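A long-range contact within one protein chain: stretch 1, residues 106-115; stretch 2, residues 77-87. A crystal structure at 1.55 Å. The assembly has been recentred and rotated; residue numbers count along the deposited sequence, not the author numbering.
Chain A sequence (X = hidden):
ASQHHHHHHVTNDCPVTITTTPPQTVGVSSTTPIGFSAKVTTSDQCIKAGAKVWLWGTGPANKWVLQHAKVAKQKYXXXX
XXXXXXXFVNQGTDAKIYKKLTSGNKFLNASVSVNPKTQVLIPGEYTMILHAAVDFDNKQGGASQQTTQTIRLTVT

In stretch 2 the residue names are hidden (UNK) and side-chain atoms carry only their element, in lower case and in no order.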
# COMPACT_ATOMS: atom_id res chain seq x y z
N LYS A 106 -1.42 -13.63 8.05
CA LYS A 106 -1.83 -13.73 6.63
C LYS A 106 -1.94 -12.41 5.88
O LYS A 106 -2.19 -12.41 4.68
CB LYS A 106 -3.15 -14.47 6.54
CG LYS A 106 -3.13 -15.92 7.01
CD LYS A 106 -4.44 -16.57 6.58
CE LYS A 106 -4.56 -18.04 6.95
NZ LYS A 106 -5.87 -18.52 6.44
N PHE A 107 -1.74 -11.30 6.58
CA PHE A 107 -1.90 -9.98 5.99
C PHE A 107 -0.67 -9.13 6.16
O PHE A 107 -0.02 -9.17 7.21
CB PHE A 107 -3.10 -9.24 6.61
CG PHE A 107 -4.40 -9.93 6.39
CD1 PHE A 107 -5.14 -9.68 5.25
CD2 PHE A 107 -4.89 -10.86 7.32
CE1 PHE A 107 -6.35 -10.31 5.03
CE2 PHE A 107 -6.09 -11.50 7.09
CZ PHE A 107 -6.82 -11.22 5.95
N LEU A 108 -0.36 -8.37 5.11
CA LEU A 108 0.51 -7.21 5.18
C LEU A 108 -0.36 -5.98 5.37
O LEU A 108 -1.26 -5.74 4.57
CB LEU A 108 1.28 -7.07 3.88
CG LEU A 108 2.13 -5.81 3.67
CD1 LEU A 108 3.07 -5.58 4.83
CD2 LEU A 108 2.91 -5.95 2.38
N ASN A 109 -0.12 -5.23 6.44
CA ASN A 109 -0.85 -4.00 6.72
C ASN A 109 0.13 -2.84 6.76
O ASN A 109 1.25 -2.95 7.30
CB ASN A 109 -1.63 -4.10 8.05
CG ASN A 109 -2.96 -4.83 7.93
OD1 ASN A 109 -3.92 -4.28 7.41
ND2 ASN A 109 -3.03 -6.07 8.43
N ALA A 110 -0.28 -1.73 6.15
CA ALA A 110 0.50 -0.50 6.15
C ALA A 110 -0.43 0.69 6.16
O ALA A 110 -1.58 0.64 5.69
CB ALA A 110 1.41 -0.42 4.94
N SER A 111 0.09 1.78 6.71
CA SER A 111 -0.66 3.03 6.78
C SER A 111 0.21 4.28 6.61
O SER A 111 1.43 4.26 6.76
CB SER A 111 -1.41 3.10 8.09
OG SER A 111 -0.52 3.27 9.18
N VAL A 112 -0.45 5.37 6.22
CA VAL A 112 0.16 6.70 6.23
C VAL A 112 -0.82 7.64 6.90
O VAL A 112 -1.98 7.28 7.15
CB VAL A 112 0.50 7.21 4.81
CG1 VAL A 112 1.62 6.39 4.19
CG2 VAL A 112 -0.73 7.28 3.89
N SER A 113 -0.35 8.84 7.18
CA SER A 113 -1.19 9.86 7.80
C SER A 113 -0.86 11.23 7.25
O SER A 113 0.31 11.54 6.98
CB SER A 113 -0.99 9.84 9.31
OG SER A 113 -1.89 10.74 9.94
N VAL A 114 -1.90 12.03 7.05
CA VAL A 114 -1.72 13.44 6.74
C VAL A 114 -2.06 14.22 8.01
O VAL A 114 -3.14 14.06 8.58
CB VAL A 114 -2.60 13.92 5.56
CG1 VAL A 114 -2.58 15.44 5.46
CG2 VAL A 114 -2.13 13.30 4.26
N ASN A 115 -1.10 15.03 8.45
CA ASN A 115 -1.28 15.93 9.59
C ASN A 115 -1.54 17.33 9.05
O ASN A 115 -0.62 17.98 8.54
CB ASN A 115 -0.01 15.93 10.46
CG ASN A 115 -0.16 16.72 11.75
OD1 ASN A 115 -1.24 17.23 12.09
ND2 ASN A 115 0.93 16.80 12.50
N UNK A 77 3.98 13.61 -0.21
CA UNK A 77 4.71 12.36 -0.26
C UNK A 77 4.78 11.85 1.16
O UNK A 77 5.27 12.53 2.06
c UNK A 77 6.90 11.32 -0.96
o UNK A 77 5.97 13.20 -2.15
c UNK A 77 6.11 12.61 -0.85
N UNK A 78 4.26 10.64 1.37
CA UNK A 78 4.01 10.13 2.71
C UNK A 78 4.83 8.87 2.96
O UNK A 78 4.90 7.97 2.10
c UNK A 78 1.82 12.14 3.66
c UNK A 78 1.58 11.04 2.64
c UNK A 78 0.13 10.62 2.67
c UNK A 78 2.51 9.85 2.90
N UNK A 79 5.45 8.81 4.12
CA UNK A 79 6.25 7.65 4.50
C UNK A 79 5.37 6.65 5.25
O UNK A 79 4.76 7.00 6.27
c UNK A 79 8.46 6.99 5.52
o UNK A 79 8.71 6.20 4.59
n UNK A 79 9.11 6.96 6.66
c UNK A 79 7.41 8.08 5.38
N UNK A 80 5.30 5.41 4.75
CA UNK A 80 4.43 4.44 5.42
C UNK A 80 4.95 3.90 6.75
O UNK A 80 6.16 3.83 6.99
c UNK A 80 5.35 3.51 3.40
c UNK A 80 5.85 4.91 3.48
c UNK A 80 4.32 3.27 4.42
N UNK A 81 3.99 3.50 7.58
CA UNK A 81 4.21 2.61 8.70
C UNK A 81 3.64 1.25 8.35
O UNK A 81 2.63 1.16 7.65
c UNK A 81 3.51 3.16 9.93
o UNK A 81 4.11 4.40 10.26
N UNK A 82 4.29 0.21 8.83
CA UNK A 82 3.97 -1.16 8.45
C UNK A 82 3.86 -2.04 9.68
O UNK A 82 4.39 -1.72 10.77
c UNK A 82 5.04 -0.81 6.22
c UNK A 82 6.39 -1.89 8.08
c UNK A 82 7.44 -2.45 7.12
c UNK A 82 5.01 -1.71 7.44
N UNK A 83 3.15 -3.15 9.53
CA UNK A 83 3.00 -4.06 10.67
C UNK A 83 4.33 -4.70 11.09
O UNK A 83 5.34 -4.67 10.36
o UNK A 83 3.24 -6.93 9.72
o UNK A 83 1.61 -6.34 8.36
c UNK A 83 2.29 -6.18 9.41
c UNK A 83 1.90 -5.10 10.40
N UNK A 84 4.34 -5.25 12.28
CA UNK A 84 5.56 -5.76 12.86
C UNK A 84 6.20 -6.92 12.15
O UNK A 84 7.38 -7.21 12.39
N UNK A 85 5.44 -7.61 11.29
CA UNK A 85 5.98 -8.73 10.54
C UNK A 85 6.48 -8.41 9.14
O UNK A 85 6.97 -9.28 8.44
N UNK A 86 6.32 -7.16 8.73
CA UNK A 86 6.69 -6.71 7.39
C UNK A 86 8.07 -6.06 7.46
O UNK A 86 8.62 -5.86 8.54
c UNK A 86 5.67 -5.71 6.87
N UNK A 87 8.63 -5.77 6.30
CA UNK A 87 9.92 -5.09 6.21
C UNK A 87 9.91 -4.10 5.06
O UNK A 87 9.16 -4.26 4.10
o UNK A 87 12.25 -6.28 7.95
c UNK A 87 11.45 -6.84 7.18
o UNK A 87 11.02 -7.99 7.36
c UNK A 87 11.04 -6.11 5.95
O HOH W 1 2.76 8.98 6.61

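Position 77 carries three side-chain atoms, a carbon bearing one oxygen and one carbon, all out of reach of stretch 1; a beta-branched hydroxyl side chain is Thr 77.

Position 78 has four carbons forked at the second, and its CA-to-CB bond points toward stretch 1. One terminal carbon lies 3.7 Å from Val 112 CG2 and 3.8 Å from Val 114 CG2. The fork identifies Leu 78, and the carbon is CD1.

Position 79 has two carbons, the second carrying one oxygen and one nitrogen: an amide, hence Asn 79. The CA-to-CB bond points away from stretch 1. Asn 79 O accepts from water 1 at 2.8 Å, and that water accepts from Ser 113 N at 3.2 Å, bridging the two backbones.

At position 80, three carbons close a ring onto the backbone N, which only proline does. In Pro 80, CA approaches Val 112 CG1 to 3.6 Å and makes a CA-H...O contact with Ser 111 O at 3.3 Å.

Position 81 shows one carbon and then one oxygen, the carbon 4.1 Å from Ser 111 OG: Ser 81. Its side chain shares a sheet face with that of Ser 111.

Position 82 has four carbons forked at the first, one arm two carbons long, which defines Ile 82. The shorter arm, CG2, sits 3.9 Å from Ala 110 CB.

Position 83 has two carbons, the second carrying two oxygens, one of them 2.8 Å from Asn 109 N. A carboxylate this short is Asp 83. OD2 accepts from Asn 109 N with an angle of 167° at the hydrogen; Asp 83 OD1 accepts from the backbone N of position 85 at 2.8 Å.

Positions 84 and 85 have no side-chain atoms and do not touch stretch 1: Gly 84 and Gly 85.

Position 86 has a single carbon, 3.3 Å from Leu 108 CD1: Ala 86. Ala 86 N donates to Asp 83 O at 3.1 Å, closing a type I turn.

Position 87 has two carbons, the second carrying two oxygens, with the CA-to-CB bond pointing away: Asp 87.

The contact is a short antiparallel pairing. Ser 81 N to Ser 111 O and Ser 111 N to Ser 81 O, both 2.8 Å, form its reciprocal pair; Asp 83 N to Asn 109 O follows at 2.9 Å. Beyond it, the Asp 83 carboxylate takes up Asn 109 N, extending the ladder as the chain turns. Apolar contacts along Leu 108, Ala 110, Val 112 and Val 114 complete the 511 Å² buried.

Stretch 2 77-87: TLNPSIDGGAD
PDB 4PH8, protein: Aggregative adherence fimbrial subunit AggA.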